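Local coordinates for putative sugar ABC transport system, substrate-binding protein (Bordetella parapertussis, PDB 5IX8) that probably binds a sugar in the periplasm and delivers it to a membrane ABC transporter, at residues R158-F162 with F205-T209; P147-L152 with A176-M182; R2-V7 with I256-L260; I114-Q120 with Y286-P292; V20-H24 with Q63-L67. One frame throughout, in Å; residues are numbered along the deposited sequence. Where two conformers were deposited one is given.

Contact 1 (R158-F162 with F205-T209); sequences RYEGF and FTPVT
Residues 158-162 form a little over one turn of helix 154-168 (Phe162 N to Arg158 O, 3.0 Å). In the other segment Phe205 and Thr206 are extended, Pro207 turns (phi/psi -94/-12°) and Val208, extended again (-149/156°), is the N-cap of the next helix. The closest CA pairs are Arg158-Pro207, 6.7 Å, and Phe162-Phe205, 8.5 Å. Arg158 starts m and then extends (chi2 and chi3 t), laying CD 4.0 Å from Pro207 CB and sending NH1 to Pro207 O (2.7 Å, 134° at the hydrogen); its NH2 makes salt bridges with Asp122 and Glu252. Tyr159 comes closest through its backbone, CA 4.4 Å from Phe205 CE2, its CB pointing sideways. Phe162 and Phe205, both t at chi1, form an offset stack: centroids 4.0 Å apart, planes at 18°, CD1 to CD1 3.5 Å. Each CB also makes a CH-pi contact over the partner ring. Such packing of a helix beside a strand of a mixed, mostly parallel sheet belongs to the alpha/beta sandwich of one lobe of a type I periplasmic binding protein.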
# COMPACT_ATOMS: atom_id res chain seq x y z
N ARG A 158 -0.32 -10.06 3.78
CA ARG A 158 0.48 -9.54 4.89
C ARG A 158 0.34 -10.40 6.13
O ARG A 158 1.33 -10.69 6.82
CB ARG A 158 0.08 -8.12 5.22
CG ARG A 158 0.42 -7.18 4.05
CD ARG A 158 0.04 -5.72 4.32
NE ARG A 158 0.32 -4.96 3.11
CZ ARG A 158 0.37 -3.64 3.02
NH1 ARG A 158 0.22 -2.87 4.10
NH2 ARG A 158 0.62 -3.09 1.83
N TYR A 159 -0.90 -10.81 6.43
CA TYR A 159 -1.13 -11.70 7.56
C TYR A 159 -0.38 -13.02 7.39
O TYR A 159 0.26 -13.51 8.32
CB TYR A 159 -2.63 -11.94 7.71
CG TYR A 159 -2.97 -13.07 8.64
CD1 TYR A 159 -2.63 -13.02 9.99
CD2 TYR A 159 -3.66 -14.19 8.16
CE1 TYR A 159 -2.96 -14.07 10.83
CE2 TYR A 159 -4.01 -15.24 9.01
CZ TYR A 159 -3.65 -15.16 10.34
OH TYR A 159 -3.99 -16.22 11.17
N GLU A 160 -0.45 -13.61 6.20
CA GLU A 160 0.23 -14.88 5.95
C GLU A 160 1.74 -14.76 6.16
O GLU A 160 2.36 -15.64 6.77
CB GLU A 160 -0.09 -15.38 4.54
CG GLU A 160 -1.51 -15.95 4.45
CD GLU A 160 -2.00 -16.14 3.02
OE1 GLU A 160 -1.21 -15.88 2.08
OE2 GLU A 160 -3.17 -16.54 2.84
N GLY A 161 2.36 -13.70 5.63
CA GLY A 161 3.79 -13.54 5.80
C GLY A 161 4.18 -13.32 7.25
O GLY A 161 5.15 -13.92 7.74
N PHE A 162 3.40 -12.48 7.97
CA PHE A 162 3.64 -12.26 9.39
C PHE A 162 3.51 -13.56 10.18
O PHE A 162 4.38 -13.90 10.99
CB PHE A 162 2.65 -11.20 9.91
CG PHE A 162 2.78 -10.92 11.37
CD1 PHE A 162 3.86 -10.19 11.84
CD2 PHE A 162 1.84 -11.39 12.27
CE1 PHE A 162 4.02 -9.93 13.18
CE2 PHE A 162 2.00 -11.16 13.64
CZ PHE A 162 3.08 -10.38 14.09
N PHE A 205 -0.52 -6.75 16.01
CA PHE A 205 -0.15 -6.65 14.60
C PHE A 205 -1.29 -6.00 13.83
O PHE A 205 -2.44 -6.40 14.00
CB PHE A 205 0.15 -8.02 14.02
CG PHE A 205 0.27 -8.02 12.53
CD1 PHE A 205 1.48 -7.68 11.93
CD2 PHE A 205 -0.83 -8.32 11.75
CE1 PHE A 205 1.62 -7.68 10.55
CE2 PHE A 205 -0.72 -8.29 10.37
CZ PHE A 205 0.52 -7.97 9.76
N THR A 206 -0.96 -5.03 12.98
CA THR A 206 -1.91 -4.39 12.08
C THR A 206 -1.25 -4.23 10.72
O THR A 206 -0.02 -4.04 10.64
CB THR A 206 -2.35 -2.98 12.56
OG1 THR A 206 -1.23 -2.07 12.45
CG2 THR A 206 -2.89 -2.99 14.01
N PRO A 207 -2.03 -4.23 9.63
CA PRO A 207 -1.41 -4.15 8.31
C PRO A 207 -1.29 -2.76 7.74
O PRO A 207 -0.61 -2.63 6.71
CB PRO A 207 -2.35 -5.00 7.45
CG PRO A 207 -3.76 -4.67 8.05
CD PRO A 207 -3.41 -4.73 9.55
N VAL A 208 -1.95 -1.74 8.32
CA VAL A 208 -2.03 -0.41 7.69
C VAL A 208 -2.10 0.67 8.75
O VAL A 208 -2.55 0.44 9.88
CB VAL A 208 -3.25 -0.25 6.75
CG1 VAL A 208 -3.25 -1.27 5.68
CG2 VAL A 208 -4.56 -0.33 7.55
N THR A 209 -1.67 1.87 8.36
CA THR A 209 -1.58 3.06 9.20
C THR A 209 -2.74 3.24 10.16
O THR A 209 -2.55 3.34 11.37
CB THR A 209 -1.49 4.32 8.32
OG1 THR A 209 -0.55 4.13 7.26
CG2 THR A 209 -1.10 5.51 9.17

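Contact 2 (P147-L152 with A176-M182). With SO4 (sulfate ion), chain C; EDO (1,2-ethanediol), chain E; EDO (1,2-ethanediol), chain F.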
# COMPACT_ATOMS: atom_id res chain seq x y z
N PRO A 147 -6.27 -8.06 11.39
CA PRO A 147 -5.70 -8.33 10.06
C PRO A 147 -6.17 -7.41 8.96
O PRO A 147 -5.61 -7.48 7.86
CB PRO A 147 -6.22 -9.75 9.76
CG PRO A 147 -7.54 -9.78 10.41
CD PRO A 147 -7.26 -9.09 11.76
N GLY A 148 -7.17 -6.59 9.21
CA GLY A 148 -7.71 -5.77 8.16
C GLY A 148 -9.00 -6.35 7.61
O GLY A 148 -9.65 -7.21 8.21
N ALA A 149 -9.38 -5.82 6.45
CA ALA A 149 -10.64 -6.18 5.81
C ALA A 149 -10.47 -7.45 4.99
O ALA A 149 -9.36 -7.79 4.55
CB ALA A 149 -11.10 -5.05 4.91
N ALA A 150 -11.60 -8.14 4.76
CA ALA A 150 -11.66 -9.23 3.79
C ALA A 150 -11.90 -8.69 2.38
O ALA A 150 -12.27 -7.54 2.18
CB ALA A 150 -12.77 -10.20 4.16
N GLY A 151 -11.64 -9.55 1.38
CA GLY A 151 -11.96 -9.22 0.00
C GLY A 151 -10.95 -8.33 -0.69
O GLY A 151 -11.22 -7.87 -1.81
N LEU A 152 -9.80 -8.09 -0.08
CA LEU A 152 -8.81 -7.20 -0.67
C LEU A 152 -7.54 -7.90 -1.10
O LEU A 152 -6.70 -7.26 -1.77
CB LEU A 152 -8.45 -6.07 0.32
CG LEU A 152 -9.66 -5.24 0.79
CD1 LEU A 152 -9.11 -4.15 1.76
CD2 LEU A 152 -10.45 -4.65 -0.36
N ALA A 176 -7.36 -14.60 13.36
CA ALA A 176 -7.54 -13.33 12.67
C ALA A 176 -8.96 -13.24 12.12
O ALA A 176 -9.39 -14.10 11.34
CB ALA A 176 -6.53 -13.18 11.54
N ALA A 177 -9.67 -12.19 12.50
CA ALA A 177 -11.03 -11.97 12.01
C ALA A 177 -10.96 -10.84 10.98
O ALA A 177 -10.70 -9.68 11.32
CB ALA A 177 -11.98 -11.63 13.16
N PHE A 178 -11.24 -11.16 9.72
CA PHE A 178 -11.13 -10.19 8.63
C PHE A 178 -12.47 -9.47 8.50
O PHE A 178 -13.48 -10.09 8.14
CB PHE A 178 -10.77 -10.89 7.32
CG PHE A 178 -9.34 -11.38 7.24
CD1 PHE A 178 -8.95 -12.55 7.89
CD2 PHE A 178 -8.38 -10.66 6.52
CE1 PHE A 178 -7.61 -13.00 7.83
CE2 PHE A 178 -7.07 -11.11 6.42
CZ PHE A 178 -6.67 -12.28 7.09
N ARG A 179 -12.50 -8.18 8.84
CA ARG A 179 -13.75 -7.45 8.92
C ARG A 179 -13.43 -5.97 8.98
O ARG A 179 -12.30 -5.57 9.28
CB ARG A 179 -14.55 -7.85 10.17
CG ARG A 179 -13.71 -7.52 11.41
CD ARG A 179 -14.26 -8.05 12.67
NE ARG A 179 -15.41 -7.24 13.04
CZ ARG A 179 -15.76 -6.96 14.28
NH1 ARG A 179 -16.85 -6.26 14.48
NH2 ARG A 179 -15.04 -7.38 15.31
N GLY A 180 -14.45 -5.17 8.71
CA GLY A 180 -14.33 -3.72 8.74
C GLY A 180 -13.77 -3.17 7.45
O GLY A 180 -13.71 -3.84 6.42
N GLU A 181 -13.36 -1.90 7.51
CA GLU A 181 -12.83 -1.19 6.35
C GLU A 181 -11.47 -0.57 6.66
O GLU A 181 -10.99 0.27 5.88
CB GLU A 181 -13.79 -0.12 5.85
CG GLU A 181 -14.02 0.94 6.86
CD GLU A 181 -14.94 2.03 6.34
OE1 GLU A 181 -15.04 2.15 5.09
OE2 GLU A 181 -15.53 2.76 7.17
N MSE A 182 -10.84 -0.99 7.74
CA MSE A 182 -9.47 -0.60 8.07
C MSE A 182 -9.38 0.89 8.44
O MSE A 182 -8.35 1.55 8.24
CB MSE A 182 -8.50 -0.97 6.94
CG MSE A 182 -8.57 -2.47 6.62
SE MSE A 182 -7.17 -3.15 5.52
CE MSE A 182 -7.59 -2.06 3.99
S SO4 C . -9.34 -12.20 1.41
O1 SO4 C . -8.90 -13.56 1.13
O2 SO4 C . -9.03 -11.28 0.33
O3 SO4 C . -8.74 -11.70 2.66
O4 SO4 C . -10.79 -12.24 1.63
C1 EDO E . -11.88 3.72 3.53
O1 EDO E . -12.73 2.56 3.51
C2 EDO E . -11.18 3.84 4.88
O2 EDO E . -10.22 2.79 4.99
C1 EDO F . -17.68 -6.26 8.40
O1 EDO F . -16.81 -6.01 7.31
C2 EDO F . -18.60 -7.40 8.01
O2 EDO F . -17.84 -8.62 8.05
O HOH W 1 -14.14 -6.72 5.55
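Two loops that leave the C-terminal ends of neighbouring parallel strands, 142-145 and 172-173, interlock here, with CA atoms as close as 4.6 Å (Ala149 to Arg179). The first bump is the ring of Pro147. It fills a hollow walled by Ala176 CB (3.7 Å from Pro147 CG), Ala177 O (3.3 Å from the same CG) and the face of Phe178, whose centroid lies 3.8 Å from Pro147 CB, 16° off the ring normal: a CH-pi contact. Beside the Phe178 ring, Ala150 CB meets Phe178 CB at 3.8 Å. The second bump is the selenomethionine Met182, which lies over Gly148, CG to CA 3.7 Å. An ideal CB on Gly148 would come 2.9 Å from Met182 SE, and the backbone angles there (101°/-165°) also call for glycine. Further out, Met182 CE reaches Leu152 CD1 at 3.4 Å. Across the loops runs a single direct hydrogen bond, Arg179 N to Gly148 O (3.1 Å); water 1 adds a bridge, accepting from Ala150 N and donating to Gly180 O, 3.0 Å each. Chemically, then, the loops hold by apolar shape fit, with few polar links, and Ala149 N is buried without a partner.

Contact 3 (R2-V7 with I256-L260); sequences RLQGIV and IMGRL
The N-terminal loop, residues 2-7, lies against one turn of helix 254-270 (Leu260 N to Ile256 O, 2.8 Å), nearest at Leu3 CA to Ile256 CA, 6.3 Å. It thereby joins the chain start to the helix that packs on strands 116-119 and 288-290, where Leu260 touches Val118 and Phe289. Leu3 to Ile6 make a type I' turn closed by Ile6 N to Leu3 O at 2.9 Å, with positive phi at Gln4 (52°) and Gly5 (67°). Ile256, t at chi1 and chi2, pushes CD1 at the turn: 3.6 Å from Arg2 O and Leu3 C, 3.7 Å from Gln4 CG, 4.1 Å from Ile6 CD1. Leu3 and Leu260, both mt, meet CD2 to CD2 at 3.9 Å. Leu260 CD2 also receives Ile6 CG2 (4.0 Å; Ile6 is mt) and Val7 CG1 (3.7 Å; Val7 is p). Arg2 (p, t, t) sets CD over the face of the Arg259 guanidinium (Arg259 is m, t, t). Water 2 donates to Arg2 O (2.7 Å) and accepts from Arg259 NE (3.0 Å). With no direct hydrogen bond, methyl packing holds the segments, and the like charges of Arg2 NE and Arg259 NH1, 4.0 Å apart, are offset by Glu40, salt-bridged to both, and Asp39, paired with Arg259.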
# COMPACT_ATOMS: atom_id res chain seq x y z
N ARG A 2 15.50 10.64 -6.92
CA ARG A 2 14.09 10.40 -6.62
C ARG A 2 13.62 9.05 -7.13
O ARG A 2 12.55 8.58 -6.70
CB ARG A 2 13.21 11.51 -7.22
CG ARG A 2 13.05 11.47 -8.75
CD ARG A 2 12.39 12.75 -9.28
NE ARG A 2 12.14 12.66 -10.72
CZ ARG A 2 13.01 12.99 -11.66
NH1 ARG A 2 14.22 13.50 -11.35
NH2 ARG A 2 12.66 12.85 -12.93
N LEU A 3 14.35 8.44 -8.08
CA LEU A 3 13.99 7.13 -8.60
C LEU A 3 14.87 6.02 -8.01
O LEU A 3 14.77 4.86 -8.46
CB LEU A 3 14.04 7.14 -10.13
CG LEU A 3 12.97 8.06 -10.74
CD1 LEU A 3 13.33 8.40 -12.19
CD2 LEU A 3 11.61 7.42 -10.64
N GLN A 4 15.71 6.35 -7.02
CA GLN A 4 16.56 5.38 -6.30
C GLN A 4 17.41 4.51 -7.23
O GLN A 4 17.67 3.35 -6.93
CB GLN A 4 15.74 4.47 -5.40
CG GLN A 4 15.26 5.07 -4.11
CD GLN A 4 14.53 4.04 -3.22
OE1 GLN A 4 14.52 2.82 -3.50
NE2 GLN A 4 13.91 4.52 -2.16
N GLY A 5 17.85 5.06 -8.37
CA GLY A 5 18.61 4.30 -9.35
C GLY A 5 17.88 3.19 -10.07
O GLY A 5 18.52 2.39 -10.74
N ILE A 6 16.56 3.13 -9.96
CA ILE A 6 15.85 2.00 -10.55
C ILE A 6 15.78 2.14 -12.06
O ILE A 6 15.89 1.14 -12.79
CB ILE A 6 14.45 1.89 -9.94
CG1 ILE A 6 14.60 1.45 -8.49
CG2 ILE A 6 13.59 0.90 -10.75
CD1 ILE A 6 13.32 1.63 -7.67
N VAL A 7 15.59 3.37 -12.54
CA VAL A 7 15.46 3.63 -13.96
C VAL A 7 15.91 5.08 -14.17
O VAL A 7 15.79 5.90 -13.26
CB VAL A 7 14.00 3.37 -14.38
CG1 VAL A 7 13.05 4.29 -13.59
CG2 VAL A 7 13.85 3.55 -15.86
N ILE A 256 7.53 7.03 -4.69
CA ILE A 256 8.38 6.46 -5.74
C ILE A 256 7.56 5.54 -6.65
O ILE A 256 7.82 5.47 -7.87
CB ILE A 256 9.65 5.78 -5.18
CG1 ILE A 256 10.65 5.55 -6.33
CG2 ILE A 256 9.34 4.46 -4.47
CD1 ILE A 256 12.02 5.11 -5.92
N MSE A 257 6.52 4.88 -6.12
CA MSE A 257 5.70 4.02 -6.97
C MSE A 257 5.02 4.85 -8.04
O MSE A 257 4.97 4.44 -9.21
CB MSE A 257 4.64 3.27 -6.18
CG MSE A 257 5.18 2.28 -5.19
SE MSE A 257 3.70 1.46 -4.15
CE MSE A 257 4.76 0.93 -2.64
N GLY A 258 4.53 6.03 -7.65
CA GLY A 258 3.89 6.92 -8.61
C GLY A 258 4.86 7.40 -9.68
O GLY A 258 4.52 7.44 -10.86
N ARG A 259 6.07 7.79 -9.27
CA ARG A 259 7.07 8.21 -10.26
C ARG A 259 7.39 7.09 -11.21
O ARG A 259 7.55 7.31 -12.43
CB ARG A 259 8.35 8.68 -9.56
CG ARG A 259 8.15 9.82 -8.59
CD ARG A 259 9.54 10.40 -8.23
NE ARG A 259 9.41 11.46 -7.24
CZ ARG A 259 8.97 12.69 -7.52
NH1 ARG A 259 8.66 13.03 -8.79
NH2 ARG A 259 8.85 13.57 -6.53
N LEU A 260 7.56 5.88 -10.67
CA LEU A 260 7.87 4.75 -11.53
C LEU A 260 6.73 4.46 -12.50
O LEU A 260 6.98 4.11 -13.64
CB LEU A 260 8.17 3.52 -10.68
CG LEU A 260 9.45 3.61 -9.88
CD1 LEU A 260 9.53 2.48 -8.84
CD2 LEU A 260 10.70 3.60 -10.78
O HOH W 2 10.46 9.52 -5.20

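Contact 4 (I114-Q120 with Y286-P292)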
# COMPACT_ATOMS: atom_id res chain seq x y z
N ILE A 114 -4.53 -6.58 -16.86
CA ILE A 114 -3.67 -5.45 -16.50
C ILE A 114 -2.41 -5.50 -17.33
O ILE A 114 -1.83 -6.57 -17.57
CB ILE A 114 -3.36 -5.53 -14.99
CG1 ILE A 114 -4.62 -5.32 -14.15
CG2 ILE A 114 -2.21 -4.58 -14.58
CD1 ILE A 114 -5.15 -3.85 -14.12
N ALA A 115 -1.97 -4.33 -17.82
CA ALA A 115 -0.76 -4.27 -18.65
C ALA A 115 0.49 -4.52 -17.82
O ALA A 115 1.31 -5.40 -18.15
CB ALA A 115 -0.68 -2.93 -19.38
N PHE A 116 0.64 -3.78 -16.71
CA PHE A 116 1.70 -4.03 -15.74
C PHE A 116 1.33 -3.31 -14.46
O PHE A 116 0.37 -2.53 -14.41
CB PHE A 116 3.09 -3.56 -16.23
CG PHE A 116 3.20 -2.07 -16.44
CD1 PHE A 116 2.85 -1.50 -17.65
CD2 PHE A 116 3.60 -1.24 -15.40
CE1 PHE A 116 2.93 -0.10 -17.84
CE2 PHE A 116 3.72 0.13 -15.59
CZ PHE A 116 3.36 0.71 -16.79
N GLY A 117 2.09 -3.59 -13.41
CA GLY A 117 1.87 -2.96 -12.13
C GLY A 117 3.16 -2.47 -11.51
O GLY A 117 4.26 -2.88 -11.87
N VAL A 118 3.00 -1.55 -10.56
CA VAL A 118 4.11 -1.09 -9.72
C VAL A 118 3.57 -1.14 -8.31
O VAL A 118 2.62 -0.41 -7.99
CB VAL A 118 4.58 0.33 -10.07
CG1 VAL A 118 5.66 0.75 -9.09
CG2 VAL A 118 5.11 0.42 -11.51
N LEU A 119 4.15 -1.99 -7.47
CA LEU A 119 3.61 -2.12 -6.11
C LEU A 119 4.72 -2.63 -5.20
O LEU A 119 5.86 -2.19 -5.34
CB LEU A 119 2.35 -3.01 -6.11
CG LEU A 119 2.39 -4.44 -6.68
CD1 LEU A 119 1.26 -5.25 -6.03
CD2 LEU A 119 2.22 -4.50 -8.19
N GLN A 120 4.36 -3.41 -4.19
CA GLN A 120 5.33 -4.09 -3.33
C GLN A 120 4.81 -5.49 -3.04
O GLN A 120 3.65 -5.80 -3.31
CB GLN A 120 5.58 -3.36 -2.01
CG GLN A 120 6.47 -2.14 -2.10
CD GLN A 120 6.77 -1.54 -0.74
OE1 GLN A 120 5.88 -1.35 0.07
NE2 GLN A 120 8.03 -1.27 -0.47
N TYR A 286 0.02 -10.33 -13.41
CA TYR A 286 0.52 -9.48 -14.48
C TYR A 286 1.96 -9.12 -14.17
O TYR A 286 2.39 -9.22 -13.01
CB TYR A 286 -0.35 -8.20 -14.65
CG TYR A 286 -0.78 -7.59 -13.33
CD1 TYR A 286 0.04 -6.68 -12.64
CD2 TYR A 286 -2.03 -7.90 -12.78
CE1 TYR A 286 -0.38 -6.12 -11.43
CE2 TYR A 286 -2.45 -7.35 -11.56
CZ TYR A 286 -1.63 -6.46 -10.90
OH TYR A 286 -2.06 -5.93 -9.68
N PRO A 287 2.73 -8.71 -15.17
CA PRO A 287 4.11 -8.26 -14.90
C PRO A 287 4.09 -7.06 -13.98
O PRO A 287 3.24 -6.19 -14.11
CB PRO A 287 4.62 -7.86 -16.29
CG PRO A 287 3.71 -8.59 -17.24
CD PRO A 287 2.37 -8.58 -16.59
N HIS A 288 5.03 -7.02 -13.03
CA HIS A 288 4.93 -5.95 -12.04
C HIS A 288 6.28 -5.72 -11.40
O HIS A 288 7.08 -6.66 -11.24
CB HIS A 288 3.89 -6.27 -10.96
CG HIS A 288 4.16 -7.52 -10.20
ND1 HIS A 288 3.91 -8.78 -10.71
CD2 HIS A 288 4.63 -7.71 -8.93
CE1 HIS A 288 4.24 -9.69 -9.80
NE2 HIS A 288 4.69 -9.07 -8.73
N PHE A 289 6.54 -4.46 -11.04
CA PHE A 289 7.74 -4.12 -10.28
C PHE A 289 7.37 -4.05 -8.82
O PHE A 289 6.37 -3.41 -8.46
CB PHE A 289 8.33 -2.77 -10.71
CG PHE A 289 9.59 -2.40 -9.96
CD1 PHE A 289 10.79 -3.04 -10.25
CD2 PHE A 289 9.56 -1.43 -8.96
CE1 PHE A 289 11.95 -2.73 -9.55
CE2 PHE A 289 10.71 -1.12 -8.24
CZ PHE A 289 11.91 -1.76 -8.54
N ASN A 290 8.19 -4.66 -7.97
CA ASN A 290 8.00 -4.57 -6.52
C ASN A 290 9.09 -3.67 -5.96
O ASN A 290 10.27 -4.02 -6.07
CB ASN A 290 8.10 -5.94 -5.85
CG ASN A 290 6.84 -6.80 -6.05
OD1 ASN A 290 5.73 -6.32 -6.00
ND2 ASN A 290 7.04 -8.10 -6.29
N VAL A 291 8.71 -2.56 -5.35
CA VAL A 291 9.71 -1.69 -4.71
C VAL A 291 10.29 -2.42 -3.50
O VAL A 291 9.53 -2.98 -2.71
CB VAL A 291 9.09 -0.36 -4.29
CG1 VAL A 291 10.17 0.50 -3.60
CG2 VAL A 291 8.48 0.40 -5.49
N PRO A 292 11.60 -2.44 -3.31
CA PRO A 292 12.15 -3.18 -2.17
C PRO A 292 11.62 -2.64 -0.85
O PRO A 292 11.29 -1.46 -0.71
CB PRO A 292 13.66 -2.97 -2.30
CG PRO A 292 13.88 -2.82 -3.77
CD PRO A 292 12.64 -2.13 -4.32
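This is a parallel beta pairing at one edge of the six-stranded parallel sheet: strand 288-290, coming late in the chain, returns to complete the edge of the first lobe's sheet beside strand 116-119, with axes 4.5 Å apart and directions 11° from parallel. The register pairs Gly117 with His288, Val118 with Phe289 and Leu119 with Asn290. Four backbone hydrogen bonds follow in order: Gly117 N to Pro287 O (2.9 Å), Phe289 N to Gly117 O (2.9 Å), Leu119 N to Phe289 O (2.8 Å) and Val291 N to Leu119 O (2.9 Å, 169°). On one face, Val118 CG1 approaches the edge of the Phe289 ring at CD2 (4.5 Å). On the other, Leu119 CD2 rests 3.7 Å from His288 CB. Ile114 CG2 sits over the Tyr286 ring, 3.6 Å from its centroid and 14° off the normal, a CH-pi contact. Gly117 makes room for that ring, since an ideal CB would lie 2.7 Å from Tyr286 CE1. His288 ND1 bonds back to Tyr286 O (2.8 Å), and the Tyr286 hydroxyl is held by Ser104 and Val109. Beyond the last bridge, Gln120 NE2, in the conformer given, adds a side-chain bond to Val291 O (3.2 Å) and a weak one to Pro292 O (3.3 Å). Backbone bonding thus fixes the register; the Val118/Phe289 face is apolar and covered by helix 254-270, while the Leu119 face mixes apolar contacts with the polar His288 and Asn290.

Contact 5 (V20-H24 with Q63-L67)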
# COMPACT_ATOMS: atom_id res chain seq x y z
N VAL A 20 -6.27 8.48 -13.26
CA VAL A 20 -5.89 7.78 -12.04
C VAL A 20 -7.12 7.63 -11.15
O VAL A 20 -7.79 8.63 -10.86
CB VAL A 20 -4.80 8.54 -11.26
CG1 VAL A 20 -4.42 7.80 -9.95
CG2 VAL A 20 -3.59 8.83 -12.14
N THR A 21 -7.40 6.41 -10.70
CA THR A 21 -8.37 6.24 -9.62
C THR A 21 -7.79 5.36 -8.51
O THR A 21 -7.28 4.27 -8.76
CB THR A 21 -9.71 5.66 -10.13
OG1 THR A 21 -10.56 5.43 -9.02
CG2 THR A 21 -9.52 4.37 -10.93
N VAL A 22 -7.88 5.85 -7.27
CA VAL A 22 -7.39 5.12 -6.11
C VAL A 22 -8.52 5.01 -5.11
O VAL A 22 -9.59 5.59 -5.30
CB VAL A 22 -6.16 5.79 -5.48
CG1 VAL A 22 -4.94 5.71 -6.42
CG2 VAL A 22 -6.49 7.25 -5.04
N VAL A 23 -8.29 4.27 -4.02
CA VAL A 23 -9.37 3.99 -3.08
C VAL A 23 -9.78 5.26 -2.34
O VAL A 23 -10.97 5.60 -2.26
CB VAL A 23 -8.98 2.88 -2.08
CG1 VAL A 23 -10.18 2.61 -1.13
CG2 VAL A 23 -8.58 1.60 -2.83
N HIS A 24 -8.80 5.95 -1.77
CA HIS A 24 -9.05 7.11 -0.93
C HIS A 24 -7.74 7.89 -0.82
O HIS A 24 -6.65 7.37 -1.05
CB HIS A 24 -9.58 6.69 0.46
CG HIS A 24 -8.57 5.99 1.30
ND1 HIS A 24 -7.55 6.66 1.95
CD2 HIS A 24 -8.40 4.68 1.60
CE1 HIS A 24 -6.80 5.79 2.61
NE2 HIS A 24 -7.29 4.58 2.40
N GLN A 63 -15.75 3.22 -8.88
CA GLN A 63 -14.54 3.14 -9.69
C GLN A 63 -14.83 2.66 -11.09
O GLN A 63 -14.18 3.11 -12.04
CB GLN A 63 -13.50 2.23 -9.03
CG GLN A 63 -12.73 2.93 -7.99
CD GLN A 63 -11.51 2.16 -7.56
OE1 GLN A 63 -11.57 0.94 -7.32
NE2 GLN A 63 -10.42 2.85 -7.43
N PHE A 64 -15.79 1.74 -11.26
CA PHE A 64 -16.14 1.33 -12.63
C PHE A 64 -16.56 2.54 -13.44
O PHE A 64 -16.18 2.69 -14.62
CB PHE A 64 -17.29 0.33 -12.62
CG PHE A 64 -16.97 -1.03 -12.04
CD1 PHE A 64 -15.69 -1.41 -11.71
CD2 PHE A 64 -18.01 -1.91 -11.78
CE1 PHE A 64 -15.43 -2.67 -11.20
CE2 PHE A 64 -17.79 -3.16 -11.25
CZ PHE A 64 -16.49 -3.56 -10.97
N ALA A 65 -17.37 3.41 -12.84
CA ALA A 65 -17.85 4.59 -13.55
C ALA A 65 -16.69 5.52 -13.88
O ALA A 65 -16.66 6.13 -14.96
CB ALA A 65 -18.91 5.32 -12.73
N GLN A 66 -15.73 5.63 -12.96
CA GLN A 66 -14.57 6.49 -13.21
C GLN A 66 -13.74 5.95 -14.36
O GLN A 66 -13.28 6.72 -15.21
CB GLN A 66 -13.73 6.62 -11.94
CG GLN A 66 -14.44 7.49 -10.89
CD GLN A 66 -13.94 7.25 -9.50
OE1 GLN A 66 -13.05 6.42 -9.29
NE2 GLN A 66 -14.52 7.97 -8.53
N LEU A 67 -13.51 4.64 -14.39
CA LEU A 67 -12.73 4.05 -15.48
C LEU A 67 -13.45 4.24 -16.81
O LEU A 67 -12.82 4.55 -17.82
CB LEU A 67 -12.49 2.57 -15.18
CG LEU A 67 -11.54 2.36 -13.99
CD1 LEU A 67 -11.63 0.92 -13.42
CD2 LEU A 67 -10.10 2.66 -14.41
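Hydrogen bonding centres on one hydroxyl. Thr21 OG1 accepts from Gln63 NE2 at 3.0 Å (150° at the hydrogen) and donates to Gln66 OE1 at 2.7 Å, so the hydroxyl acts as acceptor and donor at once toward side chains about one helical turn apart. The two amides are in turn tied to the backbone around them: Gln63 OE1 receives Ala83 N and its NE2 also reaches Ser81 O, while Gln66 NE2 bonds to Val53 O. Geometrically, strand 20-22 and helix 63-67 run nearly antiparallel, 173° between directions, with axes 9.2 Å apart at closest and the nearest CA pair, Thr21 to Gln63, at 6.9 Å. That is the packing of a beta-alpha-beta crossover in a Rossmann-like lobe: helix 60-73 joins strands 47-53 and 77-80, which flank strand 17-22 in the sheet, and so passes over it. Apolar contact is slighter. Thr21, t at chi1, turns CG2 to Leu67 CD2 (3.9 Å), and Leu67 goes on to touch Ala78, Val91 and Leu95. Val20 and Val22 point their CB atoms away from this helix, and their side chains pack on helix 28-43, through Ile37 and Tyr30 respectively.

Two lobes divide the contacts. Contacts 4 and 5 reach the same parallel sheet, centres about 18 Å apart, contact 4 at an edge and contact 5 on strand 17-22; contact 3 touches contact 4, Met257 CE lying 3.6 Å from Gln120 CG, because helix 254-270 packs on the sheet at that edge. Contacts 1 and 2 share the other lobe, centres about 11 Å apart, and meet at Pro207 CG to Pro147 O, 3.4 Å. Along the chain, contact 5 closes first, within the span of contact 3 alone; contacts 1 and 2 interleave within the spans of both 3 and 4. The chain therefore returns to the first lobe after building the second, giving the multiple interlobe crossings of type I binding proteins.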